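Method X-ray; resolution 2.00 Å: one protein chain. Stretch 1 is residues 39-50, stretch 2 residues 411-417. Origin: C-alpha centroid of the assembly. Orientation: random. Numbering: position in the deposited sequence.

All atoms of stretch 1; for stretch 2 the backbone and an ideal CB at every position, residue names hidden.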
ATOM      1  N   PHE A  39      -1.466  -5.035 -17.931  1.00 14.67           N
ATOM      2  CA  PHE A  39      -2.560  -5.740 -18.621  1.00 14.59           C
ATOM      3  C   PHE A  39      -3.090  -6.871 -17.733  1.00 13.86           C
ATOM      4  O   PHE A  39      -4.291  -6.961 -17.477  1.00 13.68           O
ATOM      5  CB  PHE A  39      -2.105  -6.292 -19.976  1.00 14.89           C
ATOM      6  CG  PHE A  39      -3.183  -7.006 -20.749  1.00 15.34           C
ATOM      7  CD1 PHE A  39      -4.055  -6.294 -21.557  1.00 16.16           C
ATOM      8  CD2 PHE A  39      -3.351  -8.382 -20.650  1.00 16.29           C
ATOM      9  CE1 PHE A  39      -5.065  -6.939 -22.259  1.00 15.87           C
ATOM     10  CE2 PHE A  39      -4.357  -9.029 -21.352  1.00 16.40           C
ATOM     11  CZ  PHE A  39      -5.212  -8.304 -22.156  1.00 16.81           C
ATOM     12  N   TRP A  40      -2.181  -7.721 -17.244  1.00 13.76           N
ATOM     13  CA  TRP A  40      -2.598  -8.881 -16.459  1.00 13.79           C
ATOM     14  C   TRP A  40      -2.985  -8.486 -15.026  1.00 13.55           C
ATOM     15  O   TRP A  40      -3.939  -9.061 -14.473  1.00 13.49           O
ATOM     16  CB  TRP A  40      -1.544  -9.984 -16.535  1.00 14.06           C
ATOM     17  CG  TRP A  40      -1.659 -10.686 -17.849  1.00 14.04           C
ATOM     18  CD1 TRP A  40      -0.867 -10.505 -18.941  1.00 14.44           C
ATOM     19  CD2 TRP A  40      -2.700 -11.597 -18.246  1.00 14.52           C
ATOM     20  NE1 TRP A  40      -1.324 -11.266 -19.983  1.00 14.94           N
ATOM     21  CE2 TRP A  40      -2.450 -11.942 -19.589  1.00 14.52           C
ATOM     22  CE3 TRP A  40      -3.814 -12.158 -17.599  1.00 14.78           C
ATOM     23  CZ2 TRP A  40      -3.260 -12.835 -20.288  1.00 14.83           C
ATOM     24  CZ3 TRP A  40      -4.618 -13.035 -18.292  1.00 15.09           C
ATOM     25  CH2 TRP A  40      -4.337 -13.373 -19.618  1.00 15.24           C
ATOM     26  N   GLU A  41      -2.294  -7.494 -14.451  1.00 13.08           N
ATOM     27  CA  GLU A  41      -2.676  -6.973 -13.139  1.00 12.98           C
ATOM     28  C   GLU A  41      -4.134  -6.482 -13.170  1.00 13.17           C
ATOM     29  O   GLU A  41      -4.886  -6.684 -12.219  1.00 13.60           O
ATOM     30  CB  GLU A  41      -1.727  -5.851 -12.701  1.00 12.76           C
ATOM     31  CG  GLU A  41      -0.384  -6.330 -12.158  1.00 12.62           C
ATOM     32  CD  GLU A  41      -0.445  -7.560 -11.276  1.00 12.49           C
ATOM     33  OE1 GLU A  41      -1.131  -7.519 -10.229  1.00 12.86           O
ATOM     34  OE2 GLU A  41       0.180  -8.561 -11.648  1.00 12.87           O
ATOM     35  N   GLY A  42      -4.516  -5.819 -14.268  1.00 13.21           N
ATOM     36  CA  GLY A  42      -5.857  -5.306 -14.478  1.00 13.78           C
ATOM     37  C   GLY A  42      -6.950  -6.364 -14.409  1.00 14.16           C
ATOM     38  O   GLY A  42      -8.086  -6.048 -14.080  1.00 15.02           O
ATOM     39  N   LYS A  43      -6.621  -7.623 -14.713  1.00 14.80           N
ATOM     40  CA  LYS A  43      -7.590  -8.723 -14.647  1.00 15.75           C
ATOM     41  C   LYS A  43      -8.008  -9.002 -13.201  1.00 14.64           C
ATOM     42  O   LYS A  43      -9.053  -9.622 -12.974  1.00 14.07           O
ATOM     43  CB  LYS A  43      -7.045  -9.992 -15.312  1.00 17.12           C
ATOM     44  CG  LYS A  43      -6.760  -9.857 -16.800  1.00 18.92           C
ATOM     45  CD  LYS A  43      -7.882  -9.193 -17.562  1.00 21.50           C
ATOM     46  CE  LYS A  43      -7.716  -9.279 -19.066  1.00 23.72           C
ATOM     47  NZ  LYS A  43      -8.572  -8.274 -19.740  1.00 25.15           N
ATOM     48  N   PHE A  44      -7.200  -8.549 -12.238  1.00 13.79           N
ATOM     49  CA  PHE A  44      -7.563  -8.618 -10.820  1.00 13.74           C
ATOM     50  C   PHE A  44      -8.820  -7.778 -10.561  1.00 14.19           C
ATOM     51  O   PHE A  44      -9.625  -8.104  -9.672  1.00 13.59           O
ATOM     52  CB  PHE A  44      -6.395  -8.158  -9.948  1.00 13.05           C
ATOM     53  CG  PHE A  44      -6.645  -8.152  -8.459  1.00 12.87           C
ATOM     54  CD1 PHE A  44      -7.066  -9.298  -7.799  1.00 12.95           C
ATOM     55  CD2 PHE A  44      -6.396  -7.017  -7.704  1.00 12.54           C
ATOM     56  CE1 PHE A  44      -7.258  -9.302  -6.426  1.00 12.83           C
ATOM     57  CE2 PHE A  44      -6.590  -7.020  -6.330  1.00 12.59           C
ATOM     58  CZ  PHE A  44      -7.019  -8.162  -5.695  1.00 12.78           C
ATOM     59  N   HIS A  45      -8.983  -6.704 -11.348  1.00 15.21           N
ATOM     60  CA  HIS A  45     -10.073  -5.748 -11.166  1.00 15.67           C
ATOM     61  C   HIS A  45     -11.358  -6.303 -11.789  1.00 17.02           C
ATOM     62  O   HIS A  45     -11.709  -5.940 -12.913  1.00 17.56           O
ATOM     63  CB  HIS A  45      -9.708  -4.380 -11.760  1.00 15.16           C
ATOM     64  CG  HIS A  45     -10.676  -3.313 -11.382  1.00 14.92           C
ATOM     65  ND1 HIS A  45     -11.803  -3.043 -12.130  1.00 14.90           N
ATOM     66  CD2 HIS A  45     -10.709  -2.472 -10.327  1.00 14.79           C
ATOM     67  CE1 HIS A  45     -12.478  -2.066 -11.561  1.00 15.20           C
ATOM     68  NE2 HIS A  45     -11.824  -1.692 -10.457  1.00 14.58           N
ATOM     69  N   GLN A  46     -12.033  -7.177 -11.041  1.00 18.00           N
ATOM     70  CA  GLN A  46     -13.295  -7.793 -11.443  1.00 19.14           C
ATOM     71  C   GLN A  46     -14.145  -8.036 -10.191  1.00 19.53           C
ATOM     72  O   GLN A  46     -13.615  -8.262  -9.097  1.00 17.63           O
ATOM     73  CB  GLN A  46     -13.078  -9.150 -12.123  1.00 19.83           C
ATOM     74  CG  GLN A  46     -12.272  -9.093 -13.408  1.00 21.33           C
ATOM     75  CD  GLN A  46     -12.259 -10.430 -14.115  1.00 22.69           C
ATOM     76  OE1 GLN A  46     -13.307 -10.924 -14.523  1.00 24.36           O
ATOM     77  NE2 GLN A  46     -11.075 -11.011 -14.290  1.00 21.64           N
ATOM     78  N   ASN A  47     -15.468  -8.007 -10.376  1.00 20.57           N
ATOM     79  CA  ASN A  47     -16.430  -8.362  -9.353  1.00 21.88           C
ATOM     80  C   ASN A  47     -16.124  -9.773  -8.837  1.00 22.29           C
ATOM     81  O   ASN A  47     -15.773 -10.659  -9.616  1.00 23.00           O
ATOM     82  CB  ASN A  47     -17.866  -8.288  -9.879  1.00 22.43           C
ATOM     83  CG  ASN A  47     -18.875  -8.557  -8.789  1.00 23.18           C
ATOM     84  OD1 ASN A  47     -18.860  -7.890  -7.763  1.00 23.12           O
ATOM     85  ND2 ASN A  47     -19.725  -9.555  -8.976  1.00 25.91           N
ATOM     86  N   ASN A  48     -16.237  -9.948  -7.514  1.00 23.59           N
ATOM     87  CA  ASN A  48     -16.051 -11.220  -6.802  1.00 25.56           C
ATOM     88  C   ASN A  48     -14.578 -11.647  -6.776  1.00 23.43           C
ATOM     89  O   ASN A  48     -14.259 -12.680  -6.194  1.00 25.35           O
ATOM     90  CB  ASN A  48     -16.917 -12.353  -7.369  1.00 29.42           C
ATOM     91  CG  ASN A  48     -18.326 -12.350  -6.817  1.00 33.00           C
ATOM     92  OD1 ASN A  48     -19.170 -11.577  -7.260  1.00 41.30           O
ATOM     93  ND2 ASN A  48     -18.601 -13.218  -5.862  1.00 37.63           N
ATOM     94  N   ILE A  49     -13.683 -10.871  -7.396  1.00 20.52           N
ATOM     95  CA  ILE A  49     -12.251 -11.158  -7.350  1.00 17.86           C
ATOM     96  C   ILE A  49     -11.571 -10.166  -6.396  1.00 16.39           C
ATOM     97  O   ILE A  49     -10.915 -10.594  -5.447  1.00 15.18           O
ATOM     98  CB  ILE A  49     -11.623 -11.117  -8.756  1.00 17.73           C
ATOM     99  CG1 ILE A  49     -12.321 -12.075  -9.732  1.00 17.75           C
ATOM    100  CG2 ILE A  49     -10.127 -11.380  -8.670  1.00 17.77           C
ATOM    101  CD1 ILE A  49     -12.213 -13.531  -9.369  1.00 17.94           C
ATOM    102  N   SER A  50     -11.719  -8.861  -6.679  1.00 14.41           N
ATOM    103  CA  SER A  50     -11.032  -7.804  -5.922  1.00 14.37           C
ATOM    104  C   SER A  50     -12.022  -6.807  -5.308  1.00 14.60           C
ATOM    105  O   SER A  50     -11.642  -6.066  -4.402  1.00 13.87           O
ATOM    106  CB  SER A  50     -10.032  -7.074  -6.779  1.00 14.27           C
ATOM    107  OG  SER A  50     -10.676  -6.363  -7.831  1.00 14.39           O
ATOM    108  N   UNK A 411       2.628 -16.561 -11.757  1.00 12.23           N
ATOM    109  CA  UNK A 411       1.674 -15.788 -12.552  1.00 12.29           C
ATOM    110  C   UNK A 411       0.367 -16.572 -12.680  1.00 12.45           C
ATOM    111  O   UNK A 411       0.344 -17.821 -12.655  1.00 12.13           O
ATOM    112  CB  UNK A 411       2.249 -15.465 -13.933  1.00 12.29           C
ATOM    113  N   UNK A 412      -0.723 -15.811 -12.833  1.00 12.25           N
ATOM    114  CA  UNK A 412      -2.064 -16.340 -12.993  1.00 12.26           C
ATOM    115  C   UNK A 412      -2.842 -15.404 -13.926  1.00 12.32           C
ATOM    116  O   UNK A 412      -2.330 -14.351 -14.295  1.00 12.69           O
ATOM    117  CB  UNK A 412      -2.763 -16.487 -11.640  1.00 12.26           C
ATOM    118  N   UNK A 413      -4.087 -15.775 -14.249  1.00 12.97           N
ATOM    119  CA  UNK A 413      -4.936 -15.007 -15.185  1.00 12.97           C
ATOM    120  C   UNK A 413      -5.410 -13.691 -14.563  1.00 13.47           C
ATOM    121  O   UNK A 413      -6.127 -12.936 -15.227  1.00 14.12           O
ATOM    122  CB  UNK A 413      -6.147 -15.841 -15.610  1.00 12.97           C
ATOM    123  N   UNK A 414      -5.015 -13.414 -13.312  1.00 13.50           N
ATOM    124  CA  UNK A 414      -5.265 -12.118 -12.669  1.00 13.20           C
ATOM    125  C   UNK A 414      -3.944 -11.399 -12.354  1.00 12.62           C
ATOM    126  O   UNK A 414      -3.928 -10.474 -11.528  1.00 12.29           O
ATOM    127  CB  UNK A 414      -6.079 -12.309 -11.388  1.00 13.20           C
ATOM    128  N   UNK A 415      -2.854 -11.809 -13.016  1.00 12.11           N
ATOM    129  CA  UNK A 415      -1.525 -11.194 -12.848  1.00 11.89           C
ATOM    130  C   UNK A 415      -0.638 -11.997 -11.911  1.00 11.66           C
ATOM    131  O   UNK A 415      -0.662 -13.222 -11.941  1.00 11.33           O
ATOM    132  CB  UNK A 415      -1.665  -9.766 -12.317  1.00 11.89           C
ATOM    133  N   UNK A 416       0.143 -11.297 -11.082  1.00 11.72           N
ATOM    134  CA  UNK A 416       1.098 -11.946 -10.170  1.00 11.46           C
ATOM    135  C   UNK A 416       0.357 -12.670  -9.038  1.00 11.33           C
ATOM    136  O   UNK A 416      -0.756 -12.280  -8.622  1.00 10.74           O
ATOM    137  CB  UNK A 416       2.069 -10.916  -9.590  1.00 11.46           C
ATOM    138  N   UNK A 417       0.993 -13.741  -8.553  1.00 11.19           N
ATOM    139  CA  UNK A 417       0.536 -14.509  -7.407  1.00 11.48           C
ATOM    140  C   UNK A 417       1.108 -13.883  -6.124  1.00 11.64           C
ATOM    141  O   UNK A 417       2.180 -13.249  -6.157  1.00 11.09           O
ATOM    142  CB  UNK A 417       0.951 -15.976  -7.536  1.00 11.48           C
TER

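Position 411 has extended backbone angles, and its CB has nothing of stretch 1 within 5.5 Å. Stretch 1 sets almost no rule here, and many side chains would suit. The deposited residue is Gln-411, which makes no contact across the interface.

At 412 the CB points away from stretch 1, so the constraint visible here is the local turn. The backbone N of 412 bonds to O of 415 and the N of 415 bonds back to O of 412, closing a type I turn. A short polar side chain that can curl back over such a turn would fit, Asn, Asp, Ser or Thr among them. Asn-412 OD1 accepts from the backbone N of 414 at 2.7 Å, bracing the turn from within.

Position 413 sits at a turn corner, its CB sideways and 4.2 Å from Trp-40 CZ3. An apolar side chain of moderate size could lie beside the indole. Ile-413 does so, while the end of its side chain leads away. Ile-413 O also meets the edge of the indole, 3.4 Å from Trp-40 CE3.

Position 414 looks along stretch 1: its CB lies 4.0 Å from Phe-44 N and 5.0 Å from Ile-49 CG2. The space beyond offers the methyl groups of Ile-49 and the carbonyl of Lys-43, so a long apolar or aromatic side chain would suit, Phe, Tyr, Leu or Met. Tyr-414 buries the largest area of the seven. Tyr-414 CE1 packs 3.9 Å from Ile-49 CD1, and Lys-43 O lies at the ring edge, 3.5 Å from Tyr-414 CD1. Gln-46 NE2 donates to Lys-43 O at 2.8 Å, so the polar group beside the ring has its own partner.

At 415 the backbone decides. With phi 99° and psi -141°, a CB would jam against the preceding carbonyl O; it would also lie 2.3 Å from Glu-41 OE2 and 3.2 Å from Trp-40 O. The angles alone call for glycine, and the clash with Glu-41 OE2 reinforces it. Gly-415 CA lets Glu-41 OE2 approach to 3.4 Å.

Position 416 presents its backbone N to that carboxylate, an anchor available to any residue except proline. Its CB is 3.7 Å from Glu-41 OE2, which favors something small or polar and disfavors an acid. Ser-416 N donates to Glu-41 OE2 at 2.8 Å, a hydrogen bond at a good angle (160°).

At 417 the CB points away and stretch 1 is silent, so many side chains would suit, polar or apolar. Thr-417 serves its own stretch, its OG1 accepting from Asn-412 ND2 at 2.9 Å.

Stretch 2, residues 411-417: QNIYGST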
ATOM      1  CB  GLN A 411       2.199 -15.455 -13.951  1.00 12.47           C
ATOM      2  CG  GLN A 411       3.392 -14.518 -13.964  1.00 12.40           C
ATOM      3  CD  GLN A 411       3.830 -14.201 -15.374  1.00 12.77           C
ATOM      4  OE1 GLN A 411       4.397 -15.043 -16.085  1.00 12.64           O
ATOM      5  NE2 GLN A 411       3.556 -12.972 -15.798  1.00 12.84           N
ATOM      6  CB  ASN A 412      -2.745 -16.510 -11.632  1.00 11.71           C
ATOM      7  CG  ASN A 412      -2.807 -15.220 -10.847  1.00 11.26           C
ATOM      8  OD1 ASN A 412      -3.632 -14.356 -11.135  1.00 11.52           O
ATOM      9  ND2 ASN A 412      -1.949 -15.085  -9.851  1.00 11.50           N
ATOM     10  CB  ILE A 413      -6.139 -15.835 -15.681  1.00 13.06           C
ATOM     11  CG1 ILE A 413      -7.037 -16.330 -14.544  1.00 13.47           C
ATOM     12  CG2 ILE A 413      -5.679 -16.977 -16.571  1.00 13.26           C
ATOM     13  CD1 ILE A 413      -8.388 -16.822 -15.015  1.00 13.84           C
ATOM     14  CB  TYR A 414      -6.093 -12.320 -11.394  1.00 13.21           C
ATOM     15  CG  TYR A 414      -7.217 -13.319 -11.515  1.00 13.33           C
ATOM     16  CD1 TYR A 414      -8.466 -12.943 -11.986  1.00 13.63           C
ATOM     17  CD2 TYR A 414      -7.025 -14.653 -11.176  1.00 13.36           C
ATOM     18  CE1 TYR A 414      -9.498 -13.865 -12.111  1.00 13.75           C
ATOM     19  CE2 TYR A 414      -8.045 -15.580 -11.276  1.00 13.36           C
ATOM     20  CZ  TYR A 414      -9.284 -15.184 -11.748  1.00 13.55           C
ATOM     21  OH  TYR A 414     -10.273 -16.112 -11.853  1.00 13.87           O
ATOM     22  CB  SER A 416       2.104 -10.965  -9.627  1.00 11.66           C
ATOM     23  OG  SER A 416       1.488  -9.961  -8.823  1.00 11.64           O
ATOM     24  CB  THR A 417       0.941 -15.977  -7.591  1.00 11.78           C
ATOM     25  OG1 THR A 417       0.492 -16.420  -8.872  1.00 12.04           O
ATOM     26  CG2 THR A 417       0.385 -16.889  -6.526  1.00 11.76           C
TER
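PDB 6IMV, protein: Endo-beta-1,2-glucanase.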